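Local structure of mitogen-activated protein kinase kinase kinase 7 interacting protein 1 (Anopheles gambiae, 2IRM) at residues 164-169 with 261-266; 176-181 with 188-193. The protein probably acts as an adapter that binds the kinase TAK1 and triggers its autophosphorylation, on a scaffold of the PP2C-type phosphatase fold. All blocks are in the same frame, centred on the assembly; numbering follows the deposited sequence.

Contact 1: 164-169 with 261-266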
loop_
_atom_site.group_PDB
_atom_site.type_symbol
_atom_site.label_atom_id
_atom_site.label_comp_id
_atom_site.label_asym_id
_atom_site.label_seq_id
_atom_site.Cartn_x
_atom_site.Cartn_y
_atom_site.Cartn_z
ATOM N N ARG A 164 -20.089 3.186 -12.024
ATOM C CA ARG A 164 -21.207 2.648 -12.813
ATOM C C ARG A 164 -20.885 1.377 -13.601
ATOM O O ARG A 164 -20.647 1.419 -14.816
ATOM C CB ARG A 164 -21.851 3.731 -13.700
ATOM C CG ARG A 164 -20.899 4.531 -14.592
ATOM C CD ARG A 164 -21.573 5.778 -15.122
ATOM N NE ARG A 164 -22.709 5.458 -15.988
ATOM C CZ ARG A 164 -23.654 6.322 -16.348
ATOM N NH1 ARG A 164 -23.619 7.576 -15.912
ATOM N NH2 ARG A 164 -24.640 5.926 -17.143
ATOM N N SER A 165 -20.881 0.255 -12.881
ATOM C CA SER A 165 -20.610 -1.080 -13.441
ATOM C C SER A 165 -19.207 -1.234 -14.054
ATOM O O SER A 165 -18.944 -2.182 -14.806
ATOM C CB SER A 165 -21.701 -1.495 -14.446
ATOM O OG SER A 165 -22.988 -1.493 -13.843
ATOM N N HIS A 166 -18.312 -0.311 -13.718
ATOM C CA HIS A 166 -16.946 -0.333 -14.226
ATOM C C HIS A 166 -15.951 -0.125 -13.093
ATOM O O HIS A 166 -16.096 0.797 -12.282
ATOM C CB HIS A 166 -16.737 0.749 -15.288
ATOM C CG HIS A 166 -17.228 0.377 -16.653
ATOM N ND1 HIS A 166 -16.679 -0.653 -17.387
ATOM C CD2 HIS A 166 -18.192 0.923 -17.433
ATOM C CE1 HIS A 166 -17.297 -0.737 -18.553
ATOM N NE2 HIS A 166 -18.219 0.208 -18.607
ATOM N N LEU A 167 -14.937 -0.980 -13.050
ATOM C CA LEU A 167 -13.914 -0.898 -12.028
ATOM C C LEU A 167 -12.630 -0.321 -12.601
ATOM O O LEU A 167 -12.129 -0.789 -13.621
ATOM C CB LEU A 167 -13.656 -2.280 -11.433
ATOM C CG LEU A 167 -12.380 -2.479 -10.613
ATOM C CD1 LEU A 167 -12.413 -1.665 -9.325
ATOM C CD2 LEU A 167 -12.196 -3.959 -10.321
ATOM N N TYR A 168 -12.112 0.701 -11.932
ATOM C CA TYR A 168 -10.869 1.341 -12.323
ATOM C C TYR A 168 -9.929 1.197 -11.163
ATOM O O TYR A 168 -10.362 1.217 -10.012
ATOM C CB TYR A 168 -11.108 2.816 -12.612
ATOM C CG TYR A 168 -11.958 3.038 -13.831
ATOM C CD1 TYR A 168 -13.346 2.895 -13.775
ATOM C CD2 TYR A 168 -11.380 3.376 -15.049
ATOM C CE1 TYR A 168 -14.136 3.085 -14.902
ATOM C CE2 TYR A 168 -12.165 3.574 -16.183
ATOM C CZ TYR A 168 -13.539 3.425 -16.098
ATOM O OH TYR A 168 -14.312 3.613 -17.215
ATOM N N LEU A 169 -8.646 1.053 -11.447
ATOM C CA LEU A 169 -7.695 0.766 -10.390
ATOM C C LEU A 169 -6.392 1.521 -10.597
ATOM O O LEU A 169 -5.727 1.372 -11.621
ATOM C CB LEU A 169 -7.455 -0.746 -10.317
ATOM C CG LEU A 169 -6.751 -1.388 -9.111
ATOM C CD1 LEU A 169 -5.227 -1.237 -9.196
ATOM C CD2 LEU A 169 -7.279 -0.876 -7.771
ATOM N N GLY A 261 -11.485 0.303 -16.706
ATOM C CA GLY A 261 -12.756 -0.141 -17.249
ATOM C C GLY A 261 -12.957 -1.637 -17.241
ATOM O O GLY A 261 -13.468 -2.197 -18.207
ATOM N N ILE A 262 -12.552 -2.278 -16.151
ATOM C CA ILE A 262 -12.867 -3.675 -15.918
ATOM C C ILE A 262 -14.351 -3.754 -15.598
ATOM O O ILE A 262 -14.800 -3.319 -14.534
ATOM C CB ILE A 262 -12.044 -4.259 -14.766
ATOM C CG1 ILE A 262 -10.549 -4.172 -15.088
ATOM C CG2 ILE A 262 -12.454 -5.703 -14.500
ATOM C CD1 ILE A 262 -9.652 -3.988 -13.857
ATOM N N GLN A 263 -15.111 -4.292 -16.541
ATOM C CA GLN A 263 -16.550 -4.335 -16.408
ATOM C C GLN A 263 -16.923 -5.405 -15.401
ATOM O O GLN A 263 -16.907 -6.596 -15.717
ATOM C CB GLN A 263 -17.203 -4.603 -17.768
ATOM C CG GLN A 263 -18.653 -4.116 -17.880
ATOM C CD GLN A 263 -19.097 -3.877 -19.323
ATOM O OE1 GLN A 263 -20.285 -3.693 -19.586
ATOM N NE2 GLN A 263 -18.143 -3.875 -20.259
ATOM N N ILE A 264 -17.230 -4.973 -14.181
ATOM C CA ILE A 264 -17.690 -5.884 -13.131
ATOM C C ILE A 264 -18.947 -6.635 -13.576
ATOM O O ILE A 264 -20.020 -6.046 -13.744
ATOM C CB ILE A 264 -17.906 -5.168 -11.781
ATOM C CG1 ILE A 264 -18.580 -3.812 -11.999
ATOM C CG2 ILE A 264 -16.569 -4.974 -11.076
ATOM C CD1 ILE A 264 -19.244 -3.206 -10.764
ATOM N N THR A 265 -18.771 -7.938 -13.790
ATOM C CA THR A 265 -19.792 -8.832 -14.335
ATOM C C THR A 265 -20.328 -9.761 -13.243
ATOM O O THR A 265 -19.744 -9.820 -12.157
ATOM C CB THR A 265 -19.208 -9.689 -15.479
ATOM O OG1 THR A 265 -17.902 -10.157 -15.112
ATOM C CG2 THR A 265 -19.122 -8.879 -16.767
ATOM N N PRO A 266 -21.445 -10.482 -13.515
ATOM C CA PRO A 266 -21.956 -11.486 -12.569
ATOM C C PRO A 266 -20.891 -12.496 -12.128
ATOM O O PRO A 266 -20.936 -12.981 -10.995
ATOM C CB PRO A 266 -23.053 -12.194 -13.370
ATOM C CG PRO A 266 -23.526 -11.175 -14.328
ATOM C CD PRO A 266 -22.310 -10.380 -14.709
#
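Leu167 and Ile262 hold the tight part of this antiparallel pairing. Leu167 N donates to Ile262 O at 2.8 Å, and Ile262 N returns a bond to Leu167 O at 3.0 Å that lies in the carbonyl plane. Gly261 N adds a weak third bond to Leu167 O, and with Gly261 and Ile262 both facing Leu167 the strand carries a G1 beta bulge, its glycine at positive phi (83°). The bulge sets Gly261 over one face of the Tyr168 ring: its N sits nearest the rim at CE2, 3.4 Å away, and its CA makes a CH-pi contact 4.1 Å from the ring centroid. Leu167 CB packs against Ile262 CB and, at 4.0 Å, against Ile264 CG2. Toward Ser165 the contact is looser. The His166 ring and Gln263 amide cross obliquely, planes 49° apart, and beyond them Ser165 O takes a weak bond from Ile264 N. Ile264 CG1, between its backbone N and carbonyl carbon (chi1 41°), turns to 3.3 Å from Ser165 O. Strand 166-172 lies between 154-163 and 257-263 in one sheet; Tyr168 packs on helix 87-108, while on the Leu167 face Ile262 touches Leu193, toward the sheet holding strand 176-181.

Contact 2: 176-181 with 188-193; sequences RALLCK and LTVTQL
Lys181 O takes two bonds from Thr189, one from its backbone N at 2.7 Å and one from its hydroxyl OG1 at 2.9 Å. The amide arrives nearly along the C=O axis, whereas OG1 stands above the carbonyl plane. With chi1 at 60°, Thr189 OG1 lies between its own N and carbonyl carbon. Lys181 N closes the pair on Thr189 O, Leu179 and Thr191 exchange two further backbone bonds, and Leu193 N donates to Ala177 O at 3.0 Å. At the far end the Arg176 and Gln192 side chains cross at about a right angle, their flat groups nearly parallel (4° apart) and Gln192 OE1 3.3 Å from Arg176 CD. Their polar ends share Asp196, which forms a salt bridge with Arg176 NE and accepts from Gln192 NE2; Asn294 takes Arg176 NH1. Leu178 CD1 meets Val190 CG1 at 3.9 Å, CD2 rests on Gln192 CB, and Cys180 CB touches Leu188 CD2. On the other face Leu193 CD2 lies 3.4 Å from Leu179 CB. The strands follow one another across a short loop, a beta hairpin of the PP2C fold, with 189-192 outermost in its sheet, 176-181 paired on its other side with 268-274, and helix 292-304 over the Leu178 face.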
loop_
_atom_site.group_PDB
_atom_site.type_symbol
_atom_site.label_atom_id
_atom_site.label_comp_id
_atom_site.label_asym_id
_atom_site.label_seq_id
_atom_site.Cartn_x
_atom_site.Cartn_y
_atom_site.Cartn_z
ATOM N N ARG A 176 -1.849 -3.591 -2.650
ATOM C CA ARG A 176 -2.219 -4.529 -3.709
ATOM C C ARG A 176 -3.721 -4.735 -3.877
ATOM O O ARG A 176 -4.478 -4.651 -2.913
ATOM C CB ARG A 176 -1.533 -5.877 -3.460
ATOM C CG ARG A 176 -1.446 -6.803 -4.670
ATOM C CD ARG A 176 -0.773 -8.105 -4.289
ATOM N NE ARG A 176 0.579 -7.915 -3.760
ATOM C CZ ARG A 176 1.232 -8.828 -3.046
ATOM N NH1 ARG A 176 0.650 -9.992 -2.777
ATOM N NH2 ARG A 176 2.461 -8.585 -2.599
ATOM N N ALA A 177 -4.123 -5.041 -5.111
ATOM C CA ALA A 177 -5.515 -5.285 -5.473
ATOM C C ALA A 177 -5.722 -6.635 -6.177
ATOM O O ALA A 177 -5.065 -6.947 -7.183
ATOM C CB ALA A 177 -6.015 -4.160 -6.349
ATOM N N LEU A 178 -6.653 -7.422 -5.643
ATOM C CA LEU A 178 -7.000 -8.728 -6.201
ATOM C C LEU A 178 -8.466 -8.802 -6.600
ATOM O O LEU A 178 -9.345 -8.367 -5.848
ATOM C CB LEU A 178 -6.710 -9.839 -5.191
ATOM C CG LEU A 178 -5.308 -9.972 -4.589
ATOM C CD1 LEU A 178 -5.192 -11.224 -3.739
ATOM C CD2 LEU A 178 -4.213 -9.936 -5.655
ATOM N N LEU A 179 -8.726 -9.351 -7.784
ATOM C CA LEU A 179 -10.088 -9.674 -8.196
ATOM C C LEU A 179 -10.292 -11.176 -8.158
ATOM O O LEU A 179 -9.472 -11.948 -8.669
ATOM C CB LEU A 179 -10.394 -9.144 -9.597
ATOM C CG LEU A 179 -11.855 -8.904 -10.020
ATOM C CD1 LEU A 179 -12.549 -10.185 -10.440
ATOM C CD2 LEU A 179 -12.689 -8.192 -8.959
ATOM N N CYS A 180 -11.391 -11.593 -7.549
ATOM C CA CYS A 180 -11.720 -12.999 -7.509
ATOM C C CYS A 180 -12.842 -13.268 -8.479
ATOM O O CYS A 180 -13.966 -12.784 -8.307
ATOM C CB CYS A 180 -12.098 -13.425 -6.098
ATOM S SG CYS A 180 -10.802 -13.052 -4.918
ATOM N N LYS A 181 -12.512 -14.017 -9.522
ATOM C CA LYS A 181 -13.499 -14.448 -10.497
ATOM C C LYS A 181 -13.792 -15.930 -10.320
ATOM O O LYS A 181 -12.917 -16.705 -9.929
ATOM C CB LYS A 181 -13.005 -14.162 -11.920
ATOM C CG LYS A 181 -13.565 -12.885 -12.530
ATOM C CD LYS A 181 -12.694 -12.351 -13.661
ATOM C CE LYS A 181 -13.494 -11.404 -14.552
ATOM N NZ LYS A 181 -12.660 -10.335 -15.173
ATOM N N LEU A 188 -12.297 -20.569 -7.989
ATOM C CA LEU A 188 -11.947 -19.212 -7.627
ATOM C C LEU A 188 -10.610 -18.900 -8.276
ATOM O O LEU A 188 -9.571 -19.436 -7.879
ATOM C CB LEU A 188 -11.916 -18.871 -6.135
ATOM C CG LEU A 188 -13.124 -18.118 -5.560
ATOM C CD1 LEU A 188 -12.828 -17.651 -4.141
ATOM C CD2 LEU A 188 -13.540 -16.930 -6.432
ATOM N N THR A 189 -10.654 -18.027 -9.278
ATOM C CA THR A 189 -9.455 -17.551 -9.955
ATOM C C THR A 189 -9.038 -16.173 -9.441
ATOM O O THR A 189 -9.709 -15.165 -9.693
ATOM C CB THR A 189 -9.636 -17.514 -11.487
ATOM O OG1 THR A 189 -10.720 -16.644 -11.823
ATOM C CG2 THR A 189 -9.929 -18.901 -12.024
ATOM N N VAL A 190 -7.930 -16.152 -8.703
ATOM C CA VAL A 190 -7.313 -14.920 -8.220
ATOM C C VAL A 190 -6.604 -14.248 -9.383
ATOM O O VAL A 190 -5.877 -14.896 -10.132
ATOM C CB VAL A 190 -6.293 -15.203 -7.093
ATOM C CG1 VAL A 190 -5.740 -13.912 -6.509
ATOM C CG2 VAL A 190 -6.934 -16.036 -6.001
ATOM N N THR A 191 -6.831 -12.950 -9.546
ATOM C CA THR A 191 -6.161 -12.204 -10.605
ATOM C C THR A 191 -5.784 -10.786 -10.158
ATOM O O THR A 191 -6.645 -9.918 -10.028
ATOM C CB THR A 191 -6.946 -12.257 -11.972
ATOM O OG1 THR A 191 -6.654 -11.091 -12.748
ATOM C CG2 THR A 191 -8.460 -12.380 -11.781
ATOM N N GLN A 192 -4.490 -10.574 -9.915
ATOM C CA GLN A 192 -3.966 -9.288 -9.428
ATOM C C GLN A 192 -4.064 -8.164 -10.469
ATOM O O GLN A 192 -3.464 -8.249 -11.539
ATOM C CB GLN A 192 -2.509 -9.445 -8.956
ATOM C CG GLN A 192 -1.849 -8.146 -8.473
ATOM C CD GLN A 192 -0.468 -8.337 -7.835
ATOM O OE1 GLN A 192 -0.148 -9.397 -7.289
ATOM N NE2 GLN A 192 0.346 -7.286 -7.886
ATOM N N LEU A 193 -4.819 -7.115 -10.147
ATOM C CA LEU A 193 -4.913 -5.936 -11.019
ATOM C C LEU A 193 -3.798 -4.938 -10.700
ATOM O O LEU A 193 -3.370 -4.151 -11.563
ATOM C CB LEU A 193 -6.275 -5.239 -10.875
ATOM C CG LEU A 193 -7.623 -5.925 -11.141
ATOM C CD1 LEU A 193 -7.578 -6.852 -12.353
ATOM C CD2 LEU A 193 -8.062 -6.673 -9.905
#

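In the fold
Contact 1 and contact 2 belong to different sheets of the PP2C-type domain, their centres about 13 Å apart. Strand 166-172 runs into strand 176-181 after a short connection, so the chain passes from one sheet to the other between them; the hairpin of contact 2 is complete before strand 257-263 returns to pair in contact 1. The two meet through apolar side chains: Leu169 CD2 lies 3.8 Å from Ala177 CB, and Ile262 CD1 lies 3.8 Å from Leu193 CD1. Phe355 joins them from a loop, touching both Ile264 of contact 1 and Leu179 of contact 2. These side chains lie between the two sheets, consistent with the beta sandwich of the PP2C fold.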